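Local atomic coordinates of ATP-dependent RNA helicase HrpB (Escherichia coli, PDB entry 6EUD), a protein that hydrolyses ATP to ADP and phosphate and binds single-stranded RNA as a bacterial DExH-box helicase of the DEAH/RHA type. Residues A299-D302 with L307-L310; L417-R422 with I445-P450. All coordinates share one frame; numbering follows the deposited sequence.

Interaction 1: A299-D302 with L307-L310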
ATOM      1  N   ALA A 299       0.614  -1.594  11.585  1.00 45.11           N
ATOM      2  CA  ALA A 299       0.297  -2.573  10.546  1.00 40.15           C
ATOM      3  C   ALA A 299       0.787  -2.091   9.196  1.00 45.11           C
ATOM      4  O   ALA A 299       0.516  -0.965   8.803  1.00 52.30           O
ATOM      5  CB  ALA A 299      -1.194  -2.827  10.501  1.00 36.32           C
ATOM      6  N   ARG A 300       1.525  -2.935   8.489  1.00 45.93           N
ATOM      7  CA  ARG A 300       2.015  -2.566   7.176  1.00 48.15           C
ATOM      8  C   ARG A 300       1.672  -3.625   6.117  1.00 50.81           C
ATOM      9  O   ARG A 300       2.030  -4.808   6.247  1.00 51.44           O
ATOM     10  CB  ARG A 300       3.523  -2.326   7.215  1.00 49.65           C
ATOM     11  CG  ARG A 300       4.146  -2.203   5.846  1.00 61.42           C
ATOM     12  CD  ARG A 300       5.364  -1.304   5.881  1.00 74.11           C
ATOM     13  NE  ARG A 300       5.020   0.058   6.282  1.00 79.93           N
ATOM     14  CZ  ARG A 300       5.905   1.038   6.422  1.00 84.90           C
ATOM     15  NH1 ARG A 300       7.192   0.806   6.203  1.00 85.36           N
ATOM     16  NH2 ARG A 300       5.503   2.246   6.791  1.00 92.09           N
ATOM     17  N   PHE A 301       0.969  -3.188   5.074  1.00 47.52           N
ATOM     18  CA  PHE A 301       0.653  -4.057   3.958  1.00 42.79           C
ATOM     19  C   PHE A 301       1.849  -4.160   3.030  1.00 43.47           C
ATOM     20  O   PHE A 301       2.439  -3.144   2.664  1.00 45.09           O
ATOM     21  CB  PHE A 301      -0.567  -3.543   3.201  1.00 35.98           C
ATOM     22  CG  PHE A 301      -0.868  -4.308   1.948  1.00 39.02           C
ATOM     23  CD1 PHE A 301      -1.357  -5.607   2.010  1.00 39.79           C
ATOM     24  CD2 PHE A 301      -0.672  -3.736   0.706  1.00 42.45           C
ATOM     25  CE1 PHE A 301      -1.643  -6.322   0.858  1.00 38.03           C
ATOM     26  CE2 PHE A 301      -0.955  -4.455  -0.453  1.00 44.41           C
ATOM     27  CZ  PHE A 301      -1.449  -5.747  -0.369  1.00 38.47           C
ATOM     28  N   ASP A 302       2.195  -5.395   2.668  1.00 42.54           N
ATOM     29  CA  ASP A 302       3.253  -5.694   1.705  1.00 43.27           C
ATOM     30  C   ASP A 302       2.657  -6.193   0.391  1.00 44.87           C
ATOM     31  O   ASP A 302       2.248  -7.347   0.298  1.00 46.84           O
ATOM     32  CB  ASP A 302       4.211  -6.744   2.291  1.00 44.74           C
ATOM     33  CG  ASP A 302       5.429  -7.014   1.405  1.00 48.60           C
ATOM     34  OD1 ASP A 302       5.494  -6.502   0.261  1.00 43.06           O
ATOM     35  OD2 ASP A 302       6.324  -7.770   1.861  1.00 54.00           O
ATOM     36  N   LEU A 307       0.687  -9.748   2.360  1.00 38.57           N
ATOM     37  CA  LEU A 307       0.546  -9.916   3.804  1.00 39.18           C
ATOM     38  C   LEU A 307       0.607  -8.582   4.532  1.00 38.24           C
ATOM     39  O   LEU A 307       1.242  -7.627   4.081  1.00 37.04           O
ATOM     40  CB  LEU A 307       1.608 -10.869   4.359  1.00 37.06           C
ATOM     41  CG  LEU A 307       1.510 -12.308   3.845  1.00 43.21           C
ATOM     42  CD1 LEU A 307       2.549 -13.185   4.543  1.00 45.74           C
ATOM     43  CD2 LEU A 307       0.085 -12.894   4.017  1.00 32.44           C
ATOM     44  N   THR A 308      -0.104  -8.515   5.647  1.00 38.03           N
ATOM     45  CA  THR A 308       0.004  -7.381   6.531  1.00 43.70           C
ATOM     46  C   THR A 308       0.831  -7.788   7.747  1.00 49.54           C
ATOM     47  O   THR A 308       0.568  -8.817   8.377  1.00 48.91           O
ATOM     48  CB  THR A 308      -1.379  -6.870   6.966  1.00 42.92           C
ATOM     49  OG1 THR A 308      -2.145  -6.545   5.799  1.00 39.53           O
ATOM     50  CG2 THR A 308      -1.243  -5.610   7.863  1.00 26.10           C
ATOM     51  N   ARG A 309       1.851  -6.994   8.054  1.00 55.39           N
ATOM     52  CA  ARG A 309       2.703  -7.249   9.221  1.00 57.48           C
ATOM     53  C   ARG A 309       2.630  -6.102  10.218  1.00 52.60           C
ATOM     54  O   ARG A 309       2.208  -4.997   9.871  1.00 49.30           O
ATOM     55  CB  ARG A 309       4.146  -7.480   8.776  1.00 61.53           C
ATOM     56  CG  ARG A 309       4.584  -6.520   7.698  1.00 69.32           C
ATOM     57  CD  ARG A 309       6.028  -6.731   7.344  1.00 77.42           C
ATOM     58  NE  ARG A 309       6.423  -5.936   6.187  1.00 85.21           N
ATOM     59  CZ  ARG A 309       7.474  -5.126   6.177  1.00 93.00           C
ATOM     60  NH1 ARG A 309       8.224  -5.011   7.262  1.00 96.76           N
ATOM     61  NH2 ARG A 309       7.780  -4.433   5.087  1.00 96.54           N
ATOM     62  N   LEU A 310       2.991  -6.396  11.465  1.00 51.30           N
ATOM     63  CA  LEU A 310       3.249  -5.371  12.468  1.00 49.62           C
ATOM     64  C   LEU A 310       4.711  -4.984  12.409  1.00 50.23           C
ATOM     65  O   LEU A 310       5.571  -5.803  12.710  1.00 48.55           O
ATOM     66  CB  LEU A 310       2.905  -5.853  13.873  1.00 46.43           C
ATOM     67  CG  LEU A 310       1.421  -5.885  14.193  1.00 54.66           C
ATOM     68  CD1 LEU A 310       1.196  -6.206  15.663  1.00 58.83           C
ATOM     69  CD2 LEU A 310       0.764  -4.565  13.818  1.00 58.24           C
TER

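Interaction 2: L417-R422 with I445-P450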
ATOM      1  N   LEU A 417     -22.054  -9.517   1.542  1.00 46.64           N
ATOM      2  CA  LEU A 417     -21.634 -10.088   2.821  1.00 44.90           C
ATOM      3  C   LEU A 417     -20.906  -9.070   3.687  1.00 44.77           C
ATOM      4  O   LEU A 417     -21.006  -9.103   4.915  1.00 50.57           O
ATOM      5  CB  LEU A 417     -20.733 -11.309   2.622  1.00 43.73           C
ATOM      6  CG  LEU A 417     -21.307 -12.537   1.938  1.00 46.12           C
ATOM      7  CD1 LEU A 417     -20.289 -13.640   2.018  1.00 43.60           C
ATOM      8  CD2 LEU A 417     -22.618 -12.962   2.570  1.00 48.76           C
ATOM      9  N   GLY A 418     -20.156  -8.177   3.048  1.00 41.91           N
ATOM     10  CA  GLY A 418     -19.508  -7.077   3.750  1.00 40.25           C
ATOM     11  C   GLY A 418     -18.248  -7.515   4.455  1.00 42.33           C
ATOM     12  O   GLY A 418     -17.611  -6.765   5.166  1.00 45.82           O
ATOM     13  N   ASN A 419     -17.901  -8.764   4.219  1.00 42.61           N
ATOM     14  CA  ASN A 419     -16.825  -9.468   4.874  1.00 39.28           C
ATOM     15  C   ASN A 419     -15.452  -9.087   4.334  1.00 35.07           C
ATOM     16  O   ASN A 419     -15.365  -8.392   3.309  1.00 31.62           O
ATOM     17  CB  ASN A 419     -17.054 -10.977   4.666  1.00 42.26           C
ATOM     18  CG  ASN A 419     -16.846 -11.737   5.897  1.00 48.80           C
ATOM     19  OD1 ASN A 419     -16.989 -11.185   6.981  1.00 59.91           O
ATOM     20  ND2 ASN A 419     -16.468 -12.998   5.772  1.00 48.55           N
ATOM     21  N   ASP A 420     -14.381  -9.583   4.960  1.00 29.56           N
ATOM     22  CA  ASP A 420     -13.099  -9.548   4.275  1.00 33.54           C
ATOM     23  C   ASP A 420     -13.267 -10.277   2.942  1.00 35.79           C
ATOM     24  O   ASP A 420     -13.783 -11.396   2.926  1.00 34.30           O
ATOM     25  CB  ASP A 420     -11.977 -10.201   5.070  1.00 35.35           C
ATOM     26  CG  ASP A 420     -10.752 -10.476   4.197  1.00 41.56           C
ATOM     27  OD1 ASP A 420      -9.899  -9.579   4.023  1.00 47.46           O
ATOM     28  OD2 ASP A 420     -10.655 -11.585   3.647  1.00 42.11           O
ATOM     29  N   PRO A 421     -12.824  -9.652   1.826  1.00 35.27           N
ATOM     30  CA  PRO A 421     -13.063 -10.172   0.466  1.00 34.57           C
ATOM     31  C   PRO A 421     -12.629 -11.618   0.236  1.00 32.71           C
ATOM     32  O   PRO A 421     -13.385 -12.352  -0.385  1.00 30.68           O
ATOM     33  CB  PRO A 421     -12.248  -9.227  -0.414  1.00 34.59           C
ATOM     34  CG  PRO A 421     -12.301  -7.928   0.339  1.00 34.36           C
ATOM     35  CD  PRO A 421     -12.217  -8.310   1.797  1.00 31.52           C
ATOM     36  N   ARG A 422     -11.458 -12.019   0.717  1.00 26.01           N
ATOM     37  CA  ARG A 422     -11.035 -13.412   0.603  1.00 30.16           C
ATOM     38  C   ARG A 422     -12.050 -14.330   1.310  1.00 31.05           C
ATOM     39  O   ARG A 422     -12.459 -15.343   0.769  1.00 35.17           O
ATOM     40  CB  ARG A 422      -9.617 -13.596   1.174  1.00 29.80           C
ATOM     41  CG  ARG A 422      -8.532 -12.807   0.406  1.00 35.83           C
ATOM     42  CD  ARG A 422      -7.126 -12.840   1.085  1.00 24.61           C
ATOM     43  NE  ARG A 422      -6.238 -13.730   0.364  1.00 36.33           N
ATOM     44  CZ  ARG A 422      -5.131 -13.377  -0.268  1.00 39.77           C
ATOM     45  NH1 ARG A 422      -4.691 -12.132  -0.247  1.00 42.30           N
ATOM     46  NH2 ARG A 422      -4.442 -14.301  -0.902  1.00 46.24           N
ATOM     47  N   ILE A 445     -13.477 -18.429  12.232  1.00 29.85           N
ATOM     48  CA  ILE A 445     -12.160 -18.731  12.776  1.00 34.02           C
ATOM     49  C   ILE A 445     -11.074 -17.762  12.296  1.00 37.71           C
ATOM     50  O   ILE A 445     -10.342 -17.197  13.108  1.00 35.14           O
ATOM     51  CB  ILE A 445     -11.728 -20.162  12.415  1.00 33.03           C
ATOM     52  CG1 ILE A 445     -12.678 -21.153  13.076  1.00 26.60           C
ATOM     53  CG2 ILE A 445     -10.284 -20.409  12.871  1.00 27.23           C
ATOM     54  CD1 ILE A 445     -12.410 -22.571  12.702  1.00 38.25           C
ATOM     55  N   LEU A 446     -10.952 -17.578  10.982  1.00 39.59           N
ATOM     56  CA  LEU A 446      -9.911 -16.689  10.440  1.00 34.79           C
ATOM     57  C   LEU A 446     -10.077 -15.217  10.878  1.00 35.80           C
ATOM     58  O   LEU A 446      -9.095 -14.490  10.992  1.00 38.62           O
ATOM     59  CB  LEU A 446      -9.873 -16.811   8.906  1.00 28.11           C
ATOM     60  CG  LEU A 446      -9.409 -18.204   8.455  1.00 27.64           C
ATOM     61  CD1 LEU A 446      -9.468 -18.410   6.935  1.00 29.05           C
ATOM     62  CD2 LEU A 446      -7.997 -18.470   8.956  1.00 27.22           C
ATOM     63  N   GLU A 447     -11.313 -14.789  11.145  1.00 40.35           N
ATOM     64  CA  GLU A 447     -11.596 -13.456  11.706  1.00 41.19           C
ATOM     65  C   GLU A 447     -11.192 -13.298  13.182  1.00 45.62           C
ATOM     66  O   GLU A 447     -10.833 -12.207  13.626  1.00 43.28           O
ATOM     67  CB  GLU A 447     -13.094 -13.135  11.578  1.00 37.53           C
ATOM     68  CG  GLU A 447     -13.541 -12.776  10.193  1.00 38.84           C
ATOM     69  CD  GLU A 447     -15.045 -12.500  10.082  1.00 45.77           C
ATOM     70  OE1 GLU A 447     -15.808 -12.585  11.089  1.00 44.09           O
ATOM     71  OE2 GLU A 447     -15.461 -12.181   8.950  1.00 46.18           O
ATOM     72  N   GLU A 448     -11.320 -14.380  13.948  1.00 50.24           N
ATOM     73  CA  GLU A 448     -10.999 -14.380  15.375  1.00 49.25           C
ATOM     74  C   GLU A 448     -10.261 -15.661  15.699  1.00 41.26           C
ATOM     75  O   GLU A 448     -10.843 -16.586  16.266  1.00 38.98           O
ATOM     76  CB  GLU A 448     -12.259 -14.250  16.230  1.00 59.21           C
ATOM     77  CG  GLU A 448     -12.082 -13.307  17.400  1.00 77.54           C
ATOM     78  CD  GLU A 448     -11.923 -11.863  16.957  1.00 95.24           C
ATOM     79  OE1 GLU A 448     -12.750 -11.399  16.143  1.00103.86           O
ATOM     80  OE2 GLU A 448     -10.958 -11.201  17.405  1.00104.40           O
ATOM     81  N   PRO A 449      -8.977 -15.726  15.302  1.00 39.53           N
ATOM     82  CA  PRO A 449      -8.133 -16.924  15.421  1.00 38.93           C
ATOM     83  C   PRO A 449      -8.023 -17.405  16.864  1.00 40.67           C
ATOM     84  O   PRO A 449      -8.105 -16.585  17.774  1.00 38.00           O
ATOM     85  CB  PRO A 449      -6.760 -16.445  14.901  1.00 38.70           C
ATOM     86  CG  PRO A 449      -7.067 -15.238  14.058  1.00 36.41           C
ATOM     87  CD  PRO A 449      -8.241 -14.583  14.725  1.00 33.58           C
ATOM     88  N   PRO A 450      -7.820 -18.714  17.067  1.00 45.97           N
ATOM     89  CA  PRO A 450      -7.554 -19.256  18.402  1.00 51.08           C
ATOM     90  C   PRO A 450      -6.380 -18.523  19.034  1.00 56.95           C
ATOM     91  O   PRO A 450      -5.520 -17.995  18.310  1.00 53.09           O
ATOM     92  CB  PRO A 450      -7.180 -20.716  18.132  1.00 49.65           C
ATOM     93  CG  PRO A 450      -7.649 -21.006  16.780  1.00 45.45           C
ATOM     94  CD  PRO A 450      -7.618 -19.724  16.017  1.00 43.15           C
TER
HETATM   95  O   HOH W   1     -13.829 -10.057   7.711  1.00 38.48           O

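Interaction 1: A299-D302 with L307-L310
Arg-300 and Arg-309 form the hydrogen-bonded antiparallel pair at the middle of this two-stranded ladder: Arg-300 N donates to Arg-309 O at 2.6 Å, and Arg-309 N returns a bond to Arg-300 O at 2.8 Å. The first runs nearly straight out from its carbonyl, whereas in the second the N-H comes in tilted from the carbonyl plane. Ala-299 with Leu-310 and Phe-301 with Thr-308 are the flanking non-hydrogen-bonded pairs, and the two short strand axes make an angle of 149°. Both arginine side chains leave the same face and run side by side. Arg-309 CG sits between its own backbone N and carbonyl carbon (chi1 42°), which brings it to 3.4 Å from Arg-300 O; beyond CG the chain is extended to NE, and Arg-300 CD lies over one face of the guanidinium, toward its rim. The two guanidinium planes are nearly perpendicular, 87° apart. On the other face Thr-308 OG1 meets the edge of the Phe-301 ring in its plane, 4.0 Å from CD1, while Thr-308 CG2 packs 3.8 Å from Ala-299 CB. Asp-302, next to the turn, is held by Arg-304 in a salt bridge and by Gln-542. This is a beta hairpin, projecting from the RecA-like C-terminal helicase domain toward the strand 534-542.

Interaction 2: L417-R422 with I445-P450
Glu-447 reaches from the last turn of helix 433-447 to Asn-419, in the short link between helices 409-417 and 421-429. Its CB points toward that link; CG stands anti to the carbonyl carbon (chi1 -75°), and the chain extended beyond CG carries the carboxylate across. At the tip the oxygens divide their work: OE1 forms a salt bridge with Arg-471 of helix 466-479, while OE2 closely approaches the Asn-419 amide, 2.7 Å from the atom modelled as OD1, the carboxylate and amide planes being 65° apart. OE2 also accepts from a water at 3.0 Å, which in turn accepts a bond from Asp-420 N at 2.8 Å, so the carboxylate reaches the backbone of the link as well. An alanine in place of Asn-419 would probably leave OE2 without its direct neighbour in the link, with the water as the remaining bridge between the segments. Asp-420 itself is the N-cap of helix 421-429, its OD2 bonded to Leu-423 N. Around the contact, Leu-423 packs against Glu-447, Asn-419 touches Ala-424 and Leu-475, and the start of helix 421-429 is thus tied to the end of helix 433-447 beside helix 466-479.

How the interactions relate
Interactions 1 and 2 follow one another in the chain: the hairpin contact closes at residue 310, and the helical contact opens at 417. Their centres are about 17 Å apart and their nearest atoms about 6 Å, without touching. Interaction 1 belongs to the beta sheet of the C-terminal helicase domain, interaction 2 to the helices that follow it. Helix 386-398 lies between these regions, with Asn-388 and Ala-391 against Phe-301 of the hairpin and Leu-395 and Leu-396 against Arg-422 and Pro-421. Arg-502 touches Leu-307 of interaction 1 and has its guanidinium close to that of Arg-422 of interaction 2, a pair of like charges. The hairpin thus packs on the following region through shared neighbours, consistent with the two parts forming one continuous body.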